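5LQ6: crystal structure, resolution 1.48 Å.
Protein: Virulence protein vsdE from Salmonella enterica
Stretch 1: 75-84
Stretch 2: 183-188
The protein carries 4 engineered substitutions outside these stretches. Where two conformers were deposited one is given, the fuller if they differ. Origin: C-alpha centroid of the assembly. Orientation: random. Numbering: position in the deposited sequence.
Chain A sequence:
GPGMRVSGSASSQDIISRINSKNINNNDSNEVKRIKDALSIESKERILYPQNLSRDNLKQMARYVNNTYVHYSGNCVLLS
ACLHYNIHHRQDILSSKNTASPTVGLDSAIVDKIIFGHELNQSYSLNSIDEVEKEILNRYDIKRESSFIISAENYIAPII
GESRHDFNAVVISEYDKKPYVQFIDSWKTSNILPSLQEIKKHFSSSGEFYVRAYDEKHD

Stretch 1 (75-84) NCVLLSACLH
Stretch 2, residues 183-188: FIDSWK

Residues 183-188 leave a strand, enter a type I turn and pack against one side of the helix formed by 76-84; no direct hydrogen bond joins the two stretches, which bury 284 Å² between them. The helix follows the i to i+4 pattern, from Leu79 N to Asn75 O (2.9 Å) through His84 N to Ser80 O (3.0 Å), and Asn75 OD1 accepts from Leu78 N at 3.1 Å. Cys76, Leu79 and Leu83, about one turn apart, direct their CA-to-CB bonds toward the other stretch.

Phe183 (phi/psi -72/142°) lies in the strand, out of reach of the helix. Ile184 (-133/124°; chi1 m, chi2 t) points toward it, and its CG2 meets Leu83 CD2 at 3.7 Å, with Leu83 in chi1 t, chi2 p. Asp185 (-125/90°, chi1 t) starts away, yet its carboxylate comes nearer: OD1 accepts from water 2 at 2.7 Å, and that water donates to Ser80 OG at 3.2 Å, bridging the stretches. The turn runs from Asp185 to Lys188, closed by Lys188 N to Asp185 O at 3.1 Å.

Ser186 (-68/-19°, chi1 p) faces Leu79 across a CA-CA distance of 6.7 Å, its OG 3.5 Å from Leu79 CB. Its N donates to water 1 at 2.8 Å, and this water donates weakly to Ser80 OG at 3.4 Å. Ser80, chi1 m, also donates from OG to Cys76 O at 2.8 Å.

Trp187 (-73/-35°, chi1 t, chi2 90°) makes the closest backbone approach, its CA 5.6 Å from Cys76 CA. Leu79 (chi1 m, chi2 t) places CD1 at the ring edge, 3.9 Å from Trp187 CB, while Cys76 CB lies 4.1 Å from Trp187 CG. Cys76, chi1 p, holds SG 5.4 Å from the centroid of the Trp187 five-membered ring. Lys188 (-89/82°), its chi1 t, extends beyond the helix's reach.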

ATOM      1  N   ASN A  75       8.596  -8.207  -0.795  1.00 22.32           N
ATOM      2  CA  ASN A  75       7.492  -8.482   0.080  1.00 18.60           C
ATOM      3  C   ASN A  75       6.371  -7.415  -0.117  1.00 14.79           C
ATOM      4  O   ASN A  75       6.621  -6.227   0.008  1.00 15.19           O
ATOM      5  CB  ASN A  75       7.943  -8.473   1.521  1.00 19.85           C
ATOM      6  CG  ASN A  75       6.840  -8.782   2.456  1.00 22.56           C
ATOM      7  OD1 ASN A  75       6.054  -7.888   2.787  1.00 22.02           O
ATOM      8  ND2 ASN A  75       6.769 -10.014   2.905  1.00 25.04           N
ATOM      9  N   CYS A  76       5.162  -7.892  -0.371  1.00 14.00           N
ATOM     10  CA  CYS A  76       4.072  -6.984  -0.743  1.00 14.07           C
ATOM     11  C   CYS A  76       3.643  -6.056   0.389  1.00 14.13           C
ATOM     12  O   CYS A  76       3.231  -4.895   0.141  1.00 12.69           O
ATOM     13  CB  CYS A  76       2.869  -7.746  -1.230  1.00 13.97           C
ATOM     14  SG  CYS A  76       2.057  -8.827  -0.059  1.00 17.64           S
ATOM     15  N   VAL A  77       3.772  -6.495   1.640  1.00 13.49           N
ATOM     16  CA  VAL A  77       3.391  -5.653   2.782  1.00 12.53           C
ATOM     17  C   VAL A  77       4.386  -4.500   2.885  1.00 12.36           C
ATOM     18  O   VAL A  77       4.016  -3.329   3.042  1.00 12.63           O
ATOM     19  CB  VAL A  77       3.338  -6.446   4.063  1.00 14.50           C
ATOM     20  CG1 VAL A  77       3.125  -5.534   5.260  1.00 15.81           C
ATOM     21  CG2 VAL A  77       2.268  -7.507   3.955  1.00 15.59           C
ATOM     22  N   LEU A  78       5.677  -4.809   2.755  1.00 13.28           N
ATOM     23  CA  LEU A  78       6.653  -3.733   2.795  1.00 13.76           C
ATOM     24  C   LEU A  78       6.567  -2.784   1.624  1.00 12.12           C
ATOM     25  O   LEU A  78       6.597  -1.546   1.789  1.00 12.84           O
ATOM     26  CB  LEU A  78       8.098  -4.313   2.906  1.00 15.58           C
ATOM     27  CG  LEU A  78       9.219  -3.279   3.069  1.00 18.01           C
ATOM     28  CD1 LEU A  78       9.072  -2.336   4.261  1.00 19.00           C
ATOM     29  CD2 LEU A  78      10.544  -4.015   3.135  1.00 20.27           C
ATOM     30  N   LEU A  79       6.427  -3.364   0.433  1.00 12.79           N
ATOM     31  CA  LEU A  79       6.311  -2.555  -0.779  1.00 12.24           C
ATOM     32  C   LEU A  79       5.152  -1.578  -0.712  1.00 12.07           C
ATOM     33  O   LEU A  79       5.258  -0.417  -1.054  1.00 13.51           O
ATOM     34  CB  LEU A  79       6.190  -3.411  -2.022  1.00 13.16           C
ATOM     35  CG  LEU A  79       7.422  -4.220  -2.460  1.00 15.48           C
ATOM     36  CD1 LEU A  79       7.026  -5.169  -3.526  1.00 17.31           C
ATOM     37  CD2 LEU A  79       8.459  -3.212  -2.935  1.00 18.23           C
ATOM     38  N   SER A  80       3.997  -2.091  -0.291  1.00 11.89           N
ATOM     39  CA  SER A  80       2.806  -1.255  -0.265  0.74 11.64           C
ATOM     40  C   SER A  80       2.902  -0.139   0.741  1.00 11.99           C
ATOM     41  O   SER A  80       2.396   0.950   0.531  1.00 11.00           O
ATOM     42  CB  SER A  80       1.583  -2.109   0.004  0.74 10.73           C
ATOM     43  OG  SER A  80       1.376  -3.106  -0.975  0.74 10.18           O
ATOM     44  N   ALA A  81       3.556  -0.409   1.888  1.00 12.09           N
ATOM     45  CA  ALA A  81       3.755   0.614   2.896  1.00 12.40           C
ATOM     46  C   ALA A  81       4.750   1.677   2.437  1.00 12.17           C
ATOM     47  O   ALA A  81       4.517   2.879   2.615  1.00 12.89           O
ATOM     48  CB  ALA A  81       4.241  -0.050   4.169  1.00 13.60           C
ATOM     49  N   CYS A  82       5.810   1.266   1.800  1.00 13.32           N
ATOM     50  CA  CYS A  82       6.787   2.169   1.176  1.00 14.18           C
ATOM     51  C   CYS A  82       6.097   3.096   0.175  1.00 13.38           C
ATOM     52  O   CYS A  82       6.261   4.295   0.164  1.00 13.21           O
ATOM     53  CB  CYS A  82       7.876   1.406   0.451  1.00 14.23           C
ATOM     54  SG  CYS A  82       9.112   0.649   1.531  1.00 18.33           S
ATOM     55  N   LEU A  83       5.299   2.484  -0.705  1.00 12.95           N
ATOM     56  CA  LEU A  83       4.616   3.279  -1.712  1.00 13.67           C
ATOM     57  C   LEU A  83       3.662   4.245  -1.072  1.00 11.77           C
ATOM     58  O   LEU A  83       3.532   5.389  -1.490  1.00 12.20           O
ATOM     59  CB  LEU A  83       3.893   2.346  -2.695  1.00 12.81           C
ATOM     60  CG  LEU A  83       3.176   3.022  -3.848  1.00 13.44           C
ATOM     61  CD1 LEU A  83       4.121   3.926  -4.629  1.00 13.70           C
ATOM     62  CD2 LEU A  83       2.543   1.969  -4.765  1.00 13.28           C
ATOM     63  N   HIS A  84       2.888   3.799  -0.073  1.00 11.59           N
ATOM     64  CA  HIS A  84       1.975   4.691   0.630  1.00 11.14           C
ATOM     65  C   HIS A  84       2.661   5.902   1.253  1.00 12.29           C
ATOM     66  O   HIS A  84       2.172   7.024   1.209  1.00 13.31           O
ATOM     67  CB  HIS A  84       1.200   3.887   1.664  1.00 12.68           C
ATOM     68  CG  HIS A  84       0.077   4.615   2.309  1.00 11.96           C
ATOM     69  ND1 HIS A  84      -1.106   4.876   1.659  1.00 11.71           N
ATOM     70  CD2 HIS A  84      -0.092   5.074   3.564  1.00 12.23           C
ATOM     71  CE1 HIS A  84      -1.916   5.530   2.454  1.00 13.30           C
ATOM     72  NE2 HIS A  84      -1.339   5.646   3.633  1.00 13.61           N
ATOM     73  N   PHE A 183      -6.056   1.152  -8.841  1.00 11.57           N
ATOM     74  CA  PHE A 183      -5.312   0.131  -8.068  1.00 11.60           C
ATOM     75  C   PHE A 183      -3.906   0.079  -8.541  1.00 11.84           C
ATOM     76  O   PHE A 183      -3.622   0.197  -9.749  1.00 11.71           O
ATOM     77  CB  PHE A 183      -6.044  -1.192  -8.119  1.00 12.09           C
ATOM     78  CG  PHE A 183      -7.366  -1.170  -7.393  1.00 12.72           C
ATOM     79  CD1 PHE A 183      -7.405  -1.135  -6.033  1.00 13.05           C
ATOM     80  CD2 PHE A 183      -8.586  -1.170  -8.075  1.00 15.44           C
ATOM     81  CE1 PHE A 183      -8.609  -1.127  -5.313  1.00 14.38           C
ATOM     82  CE2 PHE A 183      -9.770  -1.154  -7.361  1.00 16.12           C
ATOM     83  CZ  PHE A 183      -9.782  -1.134  -5.995  1.00 15.07           C
ATOM     84  N   ILE A 184      -2.997  -0.119  -7.586  1.00 10.17           N
ATOM     85  CA  ILE A 184      -1.555  -0.165  -7.844  1.00 10.77           C
ATOM     86  C   ILE A 184      -1.014  -1.396  -7.122  1.00 11.63           C
ATOM     87  O   ILE A 184      -1.211  -1.537  -5.927  1.00 12.46           O
ATOM     88  CB  ILE A 184      -0.805   1.075  -7.379  1.00 12.16           C
ATOM     89  CG1 ILE A 184      -1.431   2.339  -7.913  1.00 14.66           C
ATOM     90  CG2 ILE A 184       0.646   0.977  -7.751  1.00 12.66           C
ATOM     91  CD1 ILE A 184      -1.131   3.538  -7.067  1.00 16.81           C
ATOM     92  N   ASP A 185      -0.352  -2.285  -7.829  1.00 11.10           N
ATOM     93  CA  ASP A 185       0.267  -3.464  -7.191  1.00 11.65           C
ATOM     94  C   ASP A 185       1.718  -3.455  -7.573  1.00 12.02           C
ATOM     95  O   ASP A 185       2.093  -4.071  -8.593  1.00 11.63           O
ATOM     96  CB  ASP A 185      -0.468  -4.762  -7.526  1.00 11.87           C
ATOM     97  CG  ASP A 185      -0.027  -5.914  -6.687  1.00 14.01           C
ATOM     98  OD1 ASP A 185       1.052  -5.826  -6.078  1.00 13.56           O
ATOM     99  OD2 ASP A 185      -0.786  -6.900  -6.595  1.00 14.99           O
ATOM    100  N   SER A 186       2.570  -2.805  -6.772  1.00 11.65           N
ATOM    101  CA  SER A 186       3.984  -2.668  -7.095  1.00 12.04           C
ATOM    102  C   SER A 186       4.704  -4.002  -7.021  1.00 13.31           C
ATOM    103  O   SER A 186       5.788  -4.162  -7.624  1.00 14.80           O
ATOM    104  CB  SER A 186       4.656  -1.648  -6.225  1.00 13.71           C
ATOM    105  OG  SER A 186       4.652  -2.051  -4.843  1.00 13.72           O
ATOM    106  N   TRP A 187       4.126  -4.970  -6.332  1.00 12.19           N
ATOM    107  CA  TRP A 187       4.660  -6.348  -6.284  1.00 13.28           C
ATOM    108  C   TRP A 187       4.457  -7.108  -7.572  1.00 13.49           C
ATOM    109  O   TRP A 187       5.275  -7.973  -7.970  1.00 14.81           O
ATOM    110  CB  TRP A 187       4.009  -7.066  -5.104  1.00 14.00           C
ATOM    111  CG  TRP A 187       4.332  -8.497  -4.937  1.00 14.79           C
ATOM    112  CD1 TRP A 187       5.365  -8.990  -4.211  1.00 17.93           C
ATOM    113  CD2 TRP A 187       3.648  -9.592  -5.494  1.00 15.57           C
ATOM    114  NE1 TRP A 187       5.368 -10.362  -4.293  1.00 19.97           N
ATOM    115  CE2 TRP A 187       4.296 -10.764  -5.038  1.00 19.32           C
ATOM    116  CE3 TRP A 187       2.507  -9.720  -6.278  1.00 17.49           C
ATOM    117  CZ2 TRP A 187       3.854 -12.046  -5.402  1.00 22.62           C
ATOM    118  CZ3 TRP A 187       2.058 -11.033  -6.637  1.00 20.42           C
ATOM    119  CH2 TRP A 187       2.758 -12.145  -6.213  1.00 21.12           C
ATOM    120  N   LYS A 188       3.337  -6.865  -8.247  1.00 12.42           N
ATOM    121  CA  LYS A 188       2.930  -7.615  -9.433  1.00 13.21           C
ATOM    122  C   LYS A 188       3.546  -6.922 -10.640  1.00 14.19           C
ATOM    123  O   LYS A 188       2.883  -6.125 -11.317  1.00 14.23           O
ATOM    124  CB  LYS A 188       1.386  -7.680  -9.524  1.00 13.53           C
ATOM    125  CG  LYS A 188       0.818  -8.547 -10.659  1.00 15.49           C
ATOM    126  CD  LYS A 188       0.849 -10.043 -10.409  1.00 15.89           C
ATOM    127  CE  LYS A 188       0.141 -10.755 -11.535  1.00 16.76           C
ATOM    128  NZ  LYS A 188       0.137 -12.246 -11.413  1.00 17.85           N
TER
HETATM  129  O   HOH W   1       2.030  -2.035  -4.091  1.00 11.74           O
HETATM  130  O   HOH W   2       1.682  -4.765  -3.650  1.00 13.02           O